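Local structure of uncharacterized protein (Methylibium petroleiphilum, 3PL0) at residues C25-P29 / A30-T34; G37-L40 / D41-D44; S121-L124 / V125-E129; D168-D171 / F172-V175. The protein is probably an iron- and 2-oxoglutarate-dependent type of dioxygenase, built on the double-stranded beta-helix (cupin) fold. All blocks are in the same frame, centred on the assembly; numbering follows the deposited sequence.

Interaction 1: residues C25-P29 / A30-T34; sequences CVLTP and AALET
This is the N-terminal cap of helix 29-36, at the point where strand 24-27 hands over to that helix. Thr-28 is the N-cap residue, and its hydroxyl takes a capping bond from Ala-31. Ala-31 N donates to Thr-28 OG1 over 3.2 Å, with an angle of 160° at the hydrogen. The first torsion of Thr-28 (chi1 63°) puts OG1 between its own backbone N and carbonyl carbon, facing the first turn, while CG2 lies anti to the carbonyl carbon. The backbone of Thr-28 helps as well. Its O receives Leu-32 N at 3.0 Å, nearly in line with the C=O bond. One residue on, Pro-29 O accepts from Glu-33 N. The proline ring sits in the first turn, where a residue without an N-H costs no helical bond. With a valine at Thr-28, Ala-31 N would probably lose its capping acceptor and the start of the helix would be held less firmly. Beside the capping bonds there is an apolar contact. Leu-27 reaches from the strand end toward the helix, and it also packs on Leu-211 of strand 209-213. Its tip meets Leu-32 loosely, CD1 to CD1 at 4.4 Å. Nearer the backbone, Leu-27 CB lies 4.0 Å from Ala-31 CB.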
loop_
_atom_site.group_PDB
_atom_site.type_symbol
_atom_site.label_atom_id
_atom_site.label_comp_id
_atom_site.label_asym_id
_atom_site.label_seq_id
_atom_site.Cartn_x
_atom_site.Cartn_y
_atom_site.Cartn_z
ATOM N N CYS A 25 -5.287 9.233 6.709
ATOM C CA CYS A 25 -5.584 10.395 5.913
ATOM C C CYS A 25 -5.294 10.078 4.449
ATOM O O CYS A 25 -4.540 9.140 4.141
ATOM C CB CYS A 25 -4.778 11.594 6.369
ATOM S SG CYS A 25 -3.020 11.468 6.069
ATOM N N VAL A 26 -5.875 10.878 3.571
ATOM C CA VAL A 26 -5.652 10.764 2.150
ATOM C C VAL A 26 -4.828 11.949 1.666
ATOM O O VAL A 26 -5.190 13.078 1.954
ATOM C CB VAL A 26 -7.002 10.747 1.440
ATOM C CG1 VAL A 26 -6.827 10.708 -0.132
ATOM C CG2 VAL A 26 -7.854 9.558 1.960
ATOM N N LEU A 27 -3.747 11.692 0.921
ATOM C CA LEU A 27 -2.994 12.747 0.240
ATOM C C LEU A 27 -3.411 12.746 -1.236
ATOM O O LEU A 27 -3.296 11.715 -1.929
ATOM C CB LEU A 27 -1.478 12.493 0.324
ATOM C CG LEU A 27 -0.888 12.272 1.718
ATOM C CD1 LEU A 27 0.592 12.027 1.556
ATOM C CD2 LEU A 27 -1.131 13.515 2.632
ATOM N N THR A 28 -3.859 13.897 -1.726
ATOM C CA THR A 28 -4.104 14.064 -3.151
ATOM C C THR A 28 -2.742 13.967 -3.852
ATOM O O THR A 28 -1.687 14.164 -3.203
ATOM C CB THR A 28 -4.741 15.441 -3.463
ATOM O OG1 THR A 28 -3.833 16.501 -3.104
ATOM C CG2 THR A 28 -6.075 15.636 -2.699
ATOM N N PRO A 29 -2.734 13.701 -5.170
ATOM C CA PRO A 29 -1.467 13.731 -5.910
ATOM C C PRO A 29 -0.689 15.038 -5.724
ATOM O O PRO A 29 0.528 15.013 -5.638
ATOM C CB PRO A 29 -1.906 13.529 -7.358
ATOM C CG PRO A 29 -3.263 12.855 -7.268
ATOM C CD PRO A 29 -3.876 13.449 -6.061
ATOM N N ALA A 30 -1.368 16.173 -5.629
ATOM C CA ALA A 30 -0.664 17.412 -5.370
ATOM C C ALA A 30 -0.004 17.402 -3.965
ATOM O O ALA A 30 1.146 17.848 -3.808
ATOM C CB ALA A 30 -1.612 18.653 -5.578
ATOM N N ALA A 31 -0.705 16.891 -2.951
ATOM C CA ALA A 31 -0.144 16.798 -1.605
ATOM C C ALA A 31 1.091 15.889 -1.586
ATOM O O ALA A 31 2.067 16.203 -0.904
ATOM C CB ALA A 31 -1.198 16.351 -0.573
ATOM N N LEU A 32 1.071 14.804 -2.359
ATOM C CA LEU A 32 2.228 13.916 -2.500
ATOM C C LEU A 32 3.426 14.595 -3.130
ATOM O O LEU A 32 4.568 14.471 -2.641
ATOM C CB LEU A 32 1.871 12.655 -3.316
ATOM C CG LEU A 32 2.954 11.559 -3.244
ATOM C CD1 LEU A 32 3.108 10.964 -1.842
ATOM C CD2 LEU A 32 2.707 10.452 -4.241
ATOM N N GLU A 33 3.175 15.341 -4.189
ATOM C CA GLU A 33 4.216 16.185 -4.789
ATOM C C GLU A 33 4.861 17.140 -3.794
ATOM O O GLU A 33 6.069 17.262 -3.724
ATOM C CB GLU A 33 3.632 17.093 -5.865
ATOM C CG GLU A 33 3.507 16.523 -7.170
ATOM C CD GLU A 33 3.274 17.615 -8.202
ATOM O OE1 GLU A 33 2.411 18.485 -7.965
ATOM O OE2 GLU A 33 3.965 17.607 -9.232
ATOM N N THR A 34 4.028 17.853 -3.056
ATOM C CA THR A 34 4.503 18.773 -2.047
ATOM C C THR A 34 5.260 18.031 -0.948
ATOM O O THR A 34 6.339 18.460 -0.576
ATOM C CB THR A 34 3.345 19.624 -1.475
ATOM O OG1 THR A 34 2.753 20.346 -2.554
ATOM C CG2 THR A 34 3.848 20.623 -0.446
#

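Interaction 2: residues G37-L40 / D41-D44; sequences GMPL and DAFD
Met-38, deposited as selenomethionine, touches two residues of the short helix 40-44 with different parts of its side chain. Its CB lies obliquely to the ring of Phe-43, 3.5 Å from CE2. Its SE rests against the methyl of Ala-42, 3.8 Å from CB. The chain bends at chi2 (-75°), turning SE to the Ala-42 methyl while CB stays by the ring. The ring edge of Phe-43 faces Leu-40 CA, near the ring plane. The backbone sets these groups in place. Pro-39 is the N-cap residue, and its carbonyl oxygen serves two N-H groups of the first turn. Ala-42 N approaches Pro-39 O at 2.9 Å from above the carbonyl plane, with a bent angle of 132° at the hydrogen. Phe-43 N makes a weak bond to Pro-39 O, at 3.5 Å. Leu-40 O accepts from Asp-44 N at 2.9 Å. Met-38 O is buried here and has no polar partner in the model. Farther out, Asp-44 OD1 bonds to Trp-207 NE1, and the rings of Phe-43 and Trp-207 also meet. Glu-33 of helix 29-36 holds Leu-40 N through OE2. Helix 40-44 lies near the surface, with Phe-43 touching Leu-32 and Thr-36 of helix 29-36 as well as Ser-119 and Leu-123 of helix 118-134.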
loop_
_atom_site.group_PDB
_atom_site.type_symbol
_atom_site.label_atom_id
_atom_site.label_comp_id
_atom_site.label_asym_id
_atom_site.label_seq_id
_atom_site.Cartn_x
_atom_site.Cartn_y
_atom_site.Cartn_z
ATOM N N GLY A 37 8.596 16.523 -2.490
ATOM C CA GLY A 37 9.407 17.385 -3.345
ATOM C C GLY A 37 9.726 16.889 -4.748
ATOM O O GLY A 37 10.674 17.358 -5.357
HETATM N N MSE A 38 8.922 15.971 -5.261
HETATM C CA MSE A 38 9.095 15.336 -6.570
HETATM C C MSE A 38 7.841 15.643 -7.357
HETATM O O MSE A 38 6.743 15.461 -6.846
HETATM C CB MSE A 38 9.070 13.828 -6.454
HETATM C CG MSE A 38 10.302 13.144 -6.082
HETATM SE SE MSE A 38 11.535 13.108 -7.553
HETATM C CE MSE A 38 12.650 14.367 -6.603
ATOM N N PRO A 39 7.992 16.059 -8.613
ATOM C CA PRO A 39 6.834 16.310 -9.457
ATOM C C PRO A 39 6.185 15.015 -9.966
ATOM O O PRO A 39 6.836 13.969 -10.071
ATOM C CB PRO A 39 7.417 17.146 -10.590
ATOM C CG PRO A 39 8.814 16.694 -10.704
ATOM C CD PRO A 39 9.249 16.450 -9.268
ATOM N N LEU A 40 4.899 15.078 -10.256
ATOM C CA LEU A 40 4.189 13.890 -10.687
ATOM C C LEU A 40 4.853 13.211 -11.890
ATOM O O LEU A 40 4.765 11.983 -12.004
ATOM C CB LEU A 40 2.737 14.204 -11.012
ATOM C CG LEU A 40 1.848 14.510 -9.796
ATOM C CD1 LEU A 40 0.451 14.886 -10.267
ATOM C CD2 LEU A 40 1.799 13.332 -8.801
ATOM N N ASP A 41 5.505 13.952 -12.795
ATOM C CA ASP A 41 6.153 13.310 -13.950
ATOM C C ASP A 41 7.205 12.301 -13.504
ATOM O O ASP A 41 7.389 11.264 -14.148
ATOM C CB ASP A 41 6.773 14.347 -14.903
ATOM C CG ASP A 41 5.716 15.155 -15.673
ATOM O OD1 ASP A 41 4.503 14.856 -15.555
ATOM O OD2 ASP A 41 6.096 16.101 -16.394
ATOM N N ALA A 42 7.918 12.621 -12.408
ATOM C CA ALA A 42 8.945 11.708 -11.894
ATOM C C ALA A 42 8.300 10.450 -11.310
ATOM O O ALA A 42 8.870 9.399 -11.395
ATOM C CB ALA A 42 9.869 12.370 -10.846
ATOM N N PHE A 43 7.132 10.568 -10.690
ATOM C CA PHE A 43 6.399 9.382 -10.224
ATOM C C PHE A 43 5.913 8.536 -11.411
ATOM O O PHE A 43 5.934 7.311 -11.344
ATOM C CB PHE A 43 5.230 9.763 -9.303
ATOM C CG PHE A 43 5.675 10.176 -7.967
ATOM C CD1 PHE A 43 6.083 9.219 -7.038
ATOM C CD2 PHE A 43 5.743 11.508 -7.637
ATOM C CE1 PHE A 43 6.556 9.612 -5.815
ATOM C CE2 PHE A 43 6.197 11.908 -6.384
ATOM C CZ PHE A 43 6.600 10.969 -5.482
ATOM N N ASP A 44 5.536 9.199 -12.504
ATOM C CA ASP A 44 5.055 8.473 -13.685
ATOM C C ASP A 44 6.081 7.503 -14.273
ATOM O O ASP A 44 5.697 6.530 -14.910
ATOM C CB ASP A 44 4.520 9.413 -14.754
ATOM C CG ASP A 44 3.142 10.004 -14.394
ATOM O OD1 ASP A 44 2.424 9.454 -13.527
ATOM O OD2 ASP A 44 2.807 11.058 -14.954
#

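Interaction 3: residues S121-L124 / V125-E129; sequences SALL and VALGE
Leu-123 and Leu-127 start from different first torsions and end up side by side, pointing the same way. Leu-123 has CG anti to its backbone N (chi1 -175°). Leu-127 has CG anti to its carbonyl carbon (chi1 -65°). The branches meet at CD1 of Leu-123 and CD1 of Leu-127, 3.8 Å apart. The same torsion of Leu-127 leans it over the backbone, with its CG 3.4 Å from Leu-123 O. That oxygen, Leu-123 O, accepts from Leu-127 N at 3.2 Å with a nearly straight bond of 166°. The residues belong to helix 118-134, which packs against the strands of the double-stranded beta-helix core. Leu-123, Leu-124 and Leu-127 all press on Leu-243 of strand 237-246, and Leu-127 reaches Tyr-245 too. Leu-124 O accepts both Gly-128 N, at 3.1 Å, and the hydroxyl of Tyr-245, which ties the helix to that strand. Val-125 belongs to another side of the helix and packs on Leu-82 of strand 80-84. Its CB sits 3.2 Å from Ser-121 O, the oxygen that also takes the bond from Val-125 N at 2.9 Å. Ala-126 N bonds to Ala-122 O at 3.1 Å, and the small methyl of Ala-126 packs on Leu-35 and Thr-36 of helix 29-36.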
loop_
_atom_site.group_PDB
_atom_site.type_symbol
_atom_site.label_atom_id
_atom_site.label_comp_id
_atom_site.label_asym_id
_atom_site.label_seq_id
_atom_site.Cartn_x
_atom_site.Cartn_y
_atom_site.Cartn_z
ATOM N N SER A 121 12.849 6.528 -4.092
ATOM C CA SER A 121 13.419 6.955 -2.797
ATOM C C SER A 121 12.674 8.134 -2.159
ATOM O O SER A 121 12.429 8.111 -0.961
ATOM C CB SER A 121 14.906 7.291 -2.922
ATOM O OG SER A 121 15.649 6.109 -3.146
ATOM N N ALA A 122 12.285 9.124 -2.950
ATOM C CA ALA A 122 11.577 10.288 -2.444
ATOM C C ALA A 122 10.276 9.849 -1.742
ATOM O O ALA A 122 9.968 10.303 -0.635
ATOM C CB ALA A 122 11.271 11.298 -3.591
ATOM N N LEU A 123 9.579 8.911 -2.373
ATOM C CA LEU A 123 8.349 8.345 -1.847
ATOM C C LEU A 123 8.605 7.626 -0.517
ATOM O O LEU A 123 8.047 8.001 0.492
ATOM C CB LEU A 123 7.741 7.356 -2.834
ATOM C CG LEU A 123 6.365 6.762 -2.438
ATOM C CD1 LEU A 123 5.275 7.904 -2.237
ATOM C CD2 LEU A 123 5.932 5.729 -3.437
ATOM N N LEU A 124 9.434 6.582 -0.520
ATOM C CA LEU A 124 9.625 5.817 0.704
ATOM C C LEU A 124 10.170 6.650 1.867
ATOM O O LEU A 124 9.780 6.445 3.007
ATOM C CB LEU A 124 10.499 4.587 0.503
ATOM C CG LEU A 124 9.822 3.356 -0.080
ATOM C CD1 LEU A 124 9.142 3.638 -1.481
ATOM C CD2 LEU A 124 10.877 2.206 -0.150
ATOM N N VAL A 125 11.082 7.566 1.581
ATOM C CA VAL A 125 11.714 8.367 2.616
ATOM C C VAL A 125 10.731 9.352 3.250
ATOM O O VAL A 125 10.656 9.446 4.479
ATOM C CB VAL A 125 12.969 9.095 2.075
ATOM C CG1 VAL A 125 13.467 10.226 3.040
ATOM C CG2 VAL A 125 14.103 8.077 1.843
ATOM N N ALA A 126 9.998 10.086 2.424
ATOM C CA ALA A 126 9.092 11.144 2.896
ATOM C C ALA A 126 8.018 10.553 3.787
ATOM O O ALA A 126 7.687 11.124 4.848
ATOM C CB ALA A 126 8.437 11.913 1.705
ATOM N N LEU A 127 7.513 9.396 3.378
ATOM C CA LEU A 127 6.475 8.714 4.151
ATOM C C LEU A 127 7.040 8.175 5.480
ATOM O O LEU A 127 6.389 8.254 6.523
ATOM C CB LEU A 127 5.819 7.585 3.346
ATOM C CG LEU A 127 5.027 7.995 2.094
ATOM C CD1 LEU A 127 4.684 6.728 1.358
ATOM C CD2 LEU A 127 3.769 8.800 2.499
ATOM N N GLY A 128 8.252 7.649 5.446
ATOM C CA GLY A 128 8.942 7.231 6.692
ATOM C C GLY A 128 9.160 8.373 7.669
ATOM O O GLY A 128 9.003 8.199 8.893
ATOM N N GLU A 129 9.552 9.537 7.139
ATOM C CA GLU A 129 9.807 10.719 7.955
ATOM C C GLU A 129 8.518 11.198 8.590
ATOM O O GLU A 129 8.476 11.544 9.774
ATOM C CB GLU A 129 10.435 11.837 7.110
ATOM C CG GLU A 129 11.933 11.677 6.895
ATOM C CD GLU A 129 12.483 12.579 5.777
ATOM O OE1 GLU A 129 11.672 13.203 5.059
ATOM O OE2 GLU A 129 13.732 12.662 5.588
#

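Interaction 4: residues D168-D171 / F172-V175; sequences DGVD and FVAV
Asp-171 and Phe-172 form a classic beta bulge at the start of strand 172-181, both facing Tyr-245 of strand 237-246. The Phe-172 ring folds back over the preceding peptide. Its CG is anti to its own carbonyl carbon (chi1 -62°), and one ring face covers Asp-171 O, 3.4 Å from Phe-172 CG. The side chain of Asp-171 lies alongside, with CB 3.7 Å from Phe-172 CD2. Its carboxylate looks elsewhere: OD2 takes the N-H of Ser-247. The ring of Phe-172 also stacks on Phe-131, so it joins the bulge to helix 118-134. An alanine at Phe-172 is likely to leave Phe-131 without its stacking partner and open a gap beside Asp-171 O. Strand 172-181 belongs to the double-stranded beta-helix, paired with strands 209-213 and 237-246. The loop before it turns back at Gly-169, whose positive phi carries the bend. Val-170 and Val-173 then cross at about a right angle. Their CG2 atoms are only 3.4 Å apart, a tight fit, and Val-170 CG2 is also 3.5 Å from Phe-172 O. Asp-168 crosses Val-173 similarly, its CB 3.9 Å from Val-173 CG2. Asp-168 OD1 lies equally near, 3.9 Å from Val-173 CG2. The backbone N of Asp-168 bonds to Asp-214. Asp-168 OD1 bonds to His-219 NE2, and this Asp-His pair is consistent with the HxD-and-histidine iron site of the family.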
loop_
_atom_site.group_PDB
_atom_site.type_symbol
_atom_site.label_atom_id
_atom_site.label_comp_id
_atom_site.label_asym_id
_atom_site.label_seq_id
_atom_site.Cartn_x
_atom_site.Cartn_y
_atom_site.Cartn_z
ATOM N N ASP A 168 -2.429 -4.902 8.793
ATOM C CA ASP A 168 -1.310 -5.523 8.119
ATOM C C ASP A 168 -0.220 -6.050 9.089
ATOM O O ASP A 168 0.753 -6.642 8.667
ATOM C CB ASP A 168 -0.730 -4.552 7.116
ATOM C CG ASP A 168 -1.708 -4.201 6.011
ATOM O OD1 ASP A 168 -2.708 -3.477 6.267
ATOM O OD2 ASP A 168 -1.444 -4.619 4.886
ATOM N N GLY A 169 -0.384 -5.791 10.380
ATOM C CA GLY A 169 0.534 -6.294 11.387
ATOM C C GLY A 169 1.818 -5.502 11.508
ATOM O O GLY A 169 2.825 -6.047 11.964
ATOM N N VAL A 170 1.758 -4.221 11.125
ATOM C CA VAL A 170 2.919 -3.350 11.087
ATOM C C VAL A 170 2.591 -2.097 11.898
ATOM O O VAL A 170 1.593 -2.053 12.593
ATOM C CB VAL A 170 3.300 -3.020 9.610
ATOM C CG1 VAL A 170 3.717 -4.294 8.837
ATOM C CG2 VAL A 170 2.138 -2.308 8.857
ATOM N N ASP A 171 3.385 -1.052 11.777
ATOM C CA ASP A 171 3.067 0.218 12.423
ATOM C C ASP A 171 2.220 1.152 11.540
ATOM O O ASP A 171 1.208 1.695 11.994
ATOM C CB ASP A 171 4.332 0.934 12.834
ATOM C CG ASP A 171 4.942 0.325 14.091
ATOM O OD1 ASP A 171 4.560 0.782 15.190
ATOM O OD2 ASP A 171 5.713 -0.641 13.958
ATOM N N PHE A 172 2.671 1.375 10.317
ATOM C CA PHE A 172 2.000 2.261 9.344
ATOM C C PHE A 172 2.001 1.641 7.969
ATOM O O PHE A 172 2.920 0.866 7.619
ATOM C CB PHE A 172 2.667 3.636 9.273
ATOM C CG PHE A 172 2.627 4.375 10.556
ATOM C CD1 PHE A 172 1.518 5.104 10.909
ATOM C CD2 PHE A 172 3.694 4.306 11.451
ATOM C CE1 PHE A 172 1.466 5.768 12.106
ATOM C CE2 PHE A 172 3.643 4.959 12.646
ATOM C CZ PHE A 172 2.542 5.693 12.984
ATOM N N VAL A 173 0.914 1.925 7.228
ATOM C CA VAL A 173 0.772 1.514 5.851
ATOM C C VAL A 173 0.452 2.692 4.946
ATOM O O VAL A 173 -0.294 3.627 5.342
ATOM C CB VAL A 173 -0.294 0.438 5.715
ATOM C CG1 VAL A 173 -0.438 0.036 4.235
ATOM C CG2 VAL A 173 0.076 -0.788 6.596
ATOM N N ALA A 174 1.041 2.679 3.747
ATOM C CA ALA A 174 0.621 3.579 2.678
ATOM C C ALA A 174 0.139 2.748 1.535
ATOM O O ALA A 174 0.862 1.879 1.045
ATOM C CB ALA A 174 1.759 4.457 2.189
ATOM N N VAL A 175 -1.086 3.010 1.103
ATOM C CA VAL A 175 -1.616 2.445 -0.142
ATOM C C VAL A 175 -1.591 3.541 -1.212
ATOM O O VAL A 175 -2.317 4.541 -1.113
ATOM C CB VAL A 175 -3.050 1.965 0.022
ATOM C CG1 VAL A 175 -3.567 1.362 -1.321
ATOM C CG2 VAL A 175 -3.158 0.926 1.162
#

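How the interactions relate
From the N terminus the four contacts follow in series, and none nests in or crosses another. Each is local and closes only a turn or a bend. Interaction 1 turns strand 24-27 into helix 29-36. Interaction 2 begins helix 40-44 and touches interaction 1 where Leu-40 packs by Pro-29. Interaction 3 lies far on in the chain but touches both: Leu-123 meets Leu-32, and Ala-122 meets Met-38. Interaction 4 enters strand 172-181 of the double-stranded beta-helix, where Ala-174 touches Leu-127 of interaction 3. Helix 118-134 thus touches helices 29-36 and 40-44 as well as strand 172-181.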